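Local coordinates for protein MdcD (Pseudomonas aeruginosa, PDB 5VIP) that probably acts as the beta subunit of a biotin-independent malonate decarboxylase, taking part in removal of the carboxyl group of malonyl carried on an acyl carrier protein, at residues F13-R21 and V150-G158. Numbering follows the deposited sequence.
Sequences FTELGARQR and VAVIAGPVG
Arg21, in the first turn of helix 18-25, reaches across to the carbonyl of Gly155, just past the end of strand 150-153 in the central sheet of this crotonase-like (ClpP/crotonase clan) carboxyltransferase fold. Its NH2 lies 2.8 Å from Gly155 O in a bond of 159° that keeps to both the carbonyl and guanidinium planes; NH1 adds a weaker bond to the same oxygen. The fanned N-H groups of arginine suit this place: NH2 also donates to Thr14 O at 2.8 Å, while NE lies 2.8 Å from Leu16 O, which it meets from above the carbonyl plane. One buried guanidinium thus ties the turn before the helix to the loop after the strand, its rotation fixed by three carbonyls. Glu117 forms a long, weak ion pair with it and also accepts the backbone NH groups of Ala154 and Gly155.

The apolar part centres on Ala154, whose small methyl fits among larger groups. It meets the edge of the Phe13 ring, CB lying 3.6 Å from Phe13 CD2, while Arg21 CG lies over one face of that ring, displaced toward its rim. With chi1 at -177° the Phe13 ring points away from its own backbone nitrogen, and its far end comes nearer the strand, where CE2 approaches Val152 CG1 at 4.2 Å; Leu229 and Val232 of helix 229-242 also touch this ring.

Gly155 adopts a positive phi of 85°, which glycine, lacking a side chain, takes without strain, and a cis peptide leads into Pro156, whose CD packs 3.9 Å from Arg21 NH2. Thr14 serves both chemistries: its OG1 hydrogen-bonds Asp227, while its methyl CG2 presses on Ala154 O at 3.1 Å.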
ATOM      1  N   PHE B  13      16.364   8.122 -21.716  1.00 22.82           N
ATOM      2  CA  PHE B  13      15.046   8.193 -21.095  1.00 22.70           C
ATOM      3  C   PHE B  13      15.095   8.958 -19.772  1.00 21.99           C
ATOM      4  O   PHE B  13      14.244   9.805 -19.496  1.00 22.63           O
ATOM      5  CB  PHE B  13      14.491   6.786 -20.866  1.00 19.83           C
ATOM      6  CG  PHE B  13      13.109   6.772 -20.294  1.00 17.47           C
ATOM      7  CD1 PHE B  13      12.013   7.068 -21.099  1.00 18.07           C
ATOM      8  CD2 PHE B  13      12.895   6.457 -18.954  1.00 15.09           C
ATOM      9  CE1 PHE B  13      10.720   7.050 -20.580  1.00 17.27           C
ATOM     10  CE2 PHE B  13      11.598   6.452 -18.421  1.00 18.22           C
ATOM     11  CZ  PHE B  13      10.511   6.747 -19.242  1.00 13.81           C
ATOM     12  N   THR B  14      16.101   8.671 -18.957  1.00 20.45           N
ATOM     13  CA  THR B  14      16.176   9.259 -17.623  1.00 21.93           C
ATOM     14  C   THR B  14      16.384  10.780 -17.655  1.00 24.63           C
ATOM     15  O   THR B  14      16.004  11.476 -16.716  1.00 25.74           O
ATOM     16  CB  THR B  14      17.302   8.635 -16.807  1.00 27.58           C
ATOM     17  OG1 THR B  14      18.535   8.845 -17.498  1.00 33.51           O
ATOM     18  CG2 THR B  14      17.078   7.133 -16.631  1.00 25.99           C
ATOM     19  N   GLU B  15      16.977  11.282 -18.737  1.00 22.60           N
ATOM     20  CA  GLU B  15      17.196  12.718 -18.924  1.00 29.65           C
ATOM     21  C   GLU B  15      15.890  13.498 -19.061  1.00 27.14           C
ATOM     22  O   GLU B  15      15.880  14.713 -18.918  1.00 25.02           O
ATOM     23  CB  GLU B  15      18.046  12.981 -20.172  1.00 30.57           C
ATOM     24  CG  GLU B  15      19.534  12.704 -20.029  1.00 39.58           C
ATOM     25  CD  GLU B  15      20.320  13.044 -21.303  1.00 47.03           C
ATOM     26  OE1 GLU B  15      19.824  13.859 -22.122  1.00 50.31           O
ATOM     27  OE2 GLU B  15      21.428  12.487 -21.490  1.00 50.61           O
ATOM     28  N   LEU B  16      14.801  12.801 -19.379  1.00 24.98           N
ATOM     29  CA  LEU B  16      13.521  13.460 -19.644  1.00 22.99           C
ATOM     30  C   LEU B  16      12.771  13.760 -18.357  1.00 20.73           C
ATOM     31  O   LEU B  16      12.875  13.004 -17.387  1.00 21.21           O
ATOM     32  CB  LEU B  16      12.648  12.590 -20.553  1.00 20.29           C
ATOM     33  CG  LEU B  16      13.251  12.199 -21.906  1.00 24.59           C
ATOM     34  CD1 LEU B  16      12.278  11.351 -22.716  1.00 23.29           C
ATOM     35  CD2 LEU B  16      13.633  13.443 -22.677  1.00 23.42           C
ATOM     36  N   GLY B  17      12.023  14.865 -18.344  1.00 20.56           N
ATOM     37  CA  GLY B  17      11.156  15.163 -17.213  1.00 21.06           C
ATOM     38  C   GLY B  17       9.947  14.259 -17.333  1.00 23.51           C
ATOM     39  O   GLY B  17       9.784  13.584 -18.360  1.00 17.88           O
ATOM     40  N   ALA B  18       9.088  14.254 -16.315  1.00 20.61           N
ATOM     41  CA  ALA B  18       7.938  13.347 -16.285  1.00 20.58           C
ATOM     42  C   ALA B  18       6.991  13.546 -17.465  1.00 17.66           C
ATOM     43  O   ALA B  18       6.504  12.584 -18.045  1.00 15.65           O
ATOM     44  CB  ALA B  18       7.171  13.512 -14.983  1.00 17.33           C
ATOM     45  N   ARG B  19       6.726  14.800 -17.816  1.00 17.64           N
ATOM     46  CA  ARG B  19       5.795  15.097 -18.896  1.00 15.66           C
ATOM     47  C   ARG B  19       6.390  14.674 -20.239  1.00 15.87           C
ATOM     48  O   ARG B  19       5.699  14.123 -21.095  1.00 16.67           O
ATOM     49  CB  ARG B  19       5.426  16.596 -18.879  1.00 20.55           C
ATOM     50  CG  ARG B  19       4.325  16.997 -19.857  1.00 25.53           C
ATOM     51  CD  ARG B  19       3.884  18.460 -19.646  1.00 25.17           C
ATOM     52  NE  ARG B  19       2.942  18.581 -18.535  1.00 26.99           N
ATOM     53  CZ  ARG B  19       3.266  19.002 -17.317  1.00 30.35           C
ATOM     54  NH1 ARG B  19       4.516  19.358 -17.043  1.00 31.28           N
ATOM     55  NH2 ARG B  19       2.333  19.077 -16.376  1.00 28.45           N
ATOM     56  N   GLN B  20       7.683  14.903 -20.415  1.00 15.15           N
ATOM     57  CA  GLN B  20       8.345  14.442 -21.626  1.00 14.52           C
ATOM     58  C   GLN B  20       8.380  12.919 -21.714  1.00 16.01           C
ATOM     59  O   GLN B  20       8.218  12.357 -22.785  1.00 14.37           O
ATOM     60  CB  GLN B  20       9.765  14.972 -21.693  1.00 19.28           C
ATOM     61  CG  GLN B  20       9.854  16.477 -21.826  1.00 24.22           C
ATOM     62  CD  GLN B  20      11.271  16.951 -21.624  1.00 28.02           C
ATOM     63  OE1 GLN B  20      11.941  16.535 -20.678  1.00 25.67           O
ATOM     64  NE2 GLN B  20      11.745  17.811 -22.520  1.00 30.23           N
ATOM     65  N   ARG B  21       8.613  12.256 -20.593  1.00 13.96           N
ATOM     66  CA  ARG B  21       8.588  10.782 -20.593  1.00 14.94           C
ATOM     67  C   ARG B  21       7.223  10.275 -21.051  1.00 15.66           C
ATOM     68  O   ARG B  21       7.123   9.338 -21.848  1.00 14.00           O
ATOM     69  CB  ARG B  21       8.920  10.237 -19.200  1.00 14.95           C
ATOM     70  CG  ARG B  21      10.365  10.463 -18.774  1.00 15.58           C
ATOM     71  CD  ARG B  21      10.599   9.970 -17.342  1.00 17.65           C
ATOM     72  NE  ARG B  21      11.904  10.393 -16.857  1.00 21.20           N
ATOM     73  CZ  ARG B  21      12.548   9.848 -15.828  1.00 19.14           C
ATOM     74  NH1 ARG B  21      12.018   8.838 -15.160  1.00 18.26           N
ATOM     75  NH2 ARG B  21      13.740  10.320 -15.477  1.00 20.76           N
ATOM     76  N   VAL B 150       1.749  -1.781 -15.773  1.00 11.22           N
ATOM     77  CA  VAL B 150       3.191  -1.783 -15.917  1.00  9.80           C
ATOM     78  C   VAL B 150       3.745  -0.600 -15.142  1.00 13.66           C
ATOM     79  O   VAL B 150       3.259   0.515 -15.290  1.00 12.51           O
ATOM     80  CB  VAL B 150       3.616  -1.708 -17.392  1.00 12.25           C
ATOM     81  CG1 VAL B 150       5.128  -1.594 -17.510  1.00 14.05           C
ATOM     82  CG2 VAL B 150       3.098  -2.931 -18.154  1.00 12.09           C
ATOM     83  N   ALA B 151       4.748  -0.863 -14.305  1.00 13.42           N
ATOM     84  CA  ALA B 151       5.447   0.187 -13.569  1.00 11.08           C
ATOM     85  C   ALA B 151       6.863   0.319 -14.082  1.00 12.50           C
ATOM     86  O   ALA B 151       7.591  -0.667 -14.175  1.00 13.45           O
ATOM     87  CB  ALA B 151       5.469  -0.118 -12.077  1.00 10.69           C
ATOM     88  N   VAL B 152       7.247   1.550 -14.386  1.00 12.06           N
ATOM     89  CA  VAL B 152       8.576   1.859 -14.886  1.00 10.94           C
ATOM     90  C   VAL B 152       9.274   2.726 -13.836  1.00 15.91           C
ATOM     91  O   VAL B 152       8.755   3.773 -13.422  1.00 14.31           O
ATOM     92  CB  VAL B 152       8.508   2.583 -16.250  1.00 13.32           C
ATOM     93  CG1 VAL B 152       9.865   3.103 -16.665  1.00 14.41           C
ATOM     94  CG2 VAL B 152       7.923   1.627 -17.322  1.00 12.30           C
ATOM     95  N   ILE B 153      10.425   2.253 -13.378  1.00 14.48           N
ATOM     96  CA  ILE B 153      11.234   2.980 -12.399  1.00 14.25           C
ATOM     97  C   ILE B 153      12.583   3.229 -13.059  1.00 16.85           C
ATOM     98  O   ILE B 153      13.356   2.297 -13.257  1.00 21.23           O
ATOM     99  CB  ILE B 153      11.403   2.185 -11.099  1.00 17.77           C
ATOM    100  CG1 ILE B 153      10.032   1.762 -10.569  1.00 21.49           C
ATOM    101  CG2 ILE B 153      12.163   3.008 -10.069  1.00 19.52           C
ATOM    102  CD1 ILE B 153      10.089   0.536  -9.717  1.00 27.65           C
ATOM    103  N   ALA B 154      12.847   4.462 -13.461  1.00 17.37           N
ATOM    104  CA  ALA B 154      14.031   4.713 -14.280  1.00 19.30           C
ATOM    105  C   ALA B 154      15.071   5.558 -13.570  1.00 24.42           C
ATOM    106  O   ALA B 154      16.211   5.643 -14.023  1.00 26.16           O
ATOM    107  CB  ALA B 154      13.637   5.385 -15.602  1.00 19.55           C
ATOM    108  N   GLY B 155      14.703   6.173 -12.453  1.00 19.39           N
ATOM    109  CA  GLY B 155      15.591   7.137 -11.838  1.00 21.45           C
ATOM    110  C   GLY B 155      15.424   8.518 -12.465  1.00 24.42           C
ATOM    111  O   GLY B 155      14.724   8.680 -13.476  1.00 24.64           O
ATOM    112  N   PRO B 156      16.107   9.524 -11.901  1.00 25.64           N
ATOM    113  CA  PRO B 156      17.132   9.375 -10.854  1.00 24.37           C
ATOM    114  C   PRO B 156      16.602   9.280  -9.415  1.00 25.17           C
ATOM    115  O   PRO B 156      17.345   8.862  -8.530  1.00 27.89           O
ATOM    116  CB  PRO B 156      17.972  10.643 -11.026  1.00 25.01           C
ATOM    117  CG  PRO B 156      16.984  11.667 -11.522  1.00 28.58           C
ATOM    118  CD  PRO B 156      15.969  10.921 -12.359  1.00 27.27           C
ATOM    119  N   VAL B 157      15.356   9.661  -9.170  1.00 19.27           N
ATOM    120  CA  VAL B 157      14.819   9.572  -7.820  1.00 23.41           C
ATOM    121  C   VAL B 157      14.588   8.105  -7.434  1.00 23.70           C
ATOM    122  O   VAL B 157      14.894   7.684  -6.316  1.00 20.51           O
ATOM    123  CB  VAL B 157      13.506  10.373  -7.675  1.00 22.24           C
ATOM    124  CG1 VAL B 157      12.887  10.161  -6.309  1.00 21.04           C
ATOM    125  CG2 VAL B 157      13.752  11.857  -7.928  1.00 31.12           C
ATOM    126  N   GLY B 158      14.088   7.311  -8.375  1.00 19.76           N
ATOM    127  CA  GLY B 158      13.702   5.951  -8.053  1.00 19.84           C
ATOM    128  C   GLY B 158      12.407   5.942  -7.257  1.00 17.73           C
ATOM    129  O   GLY B 158      11.674   6.936  -7.228  1.00 21.14           O
TER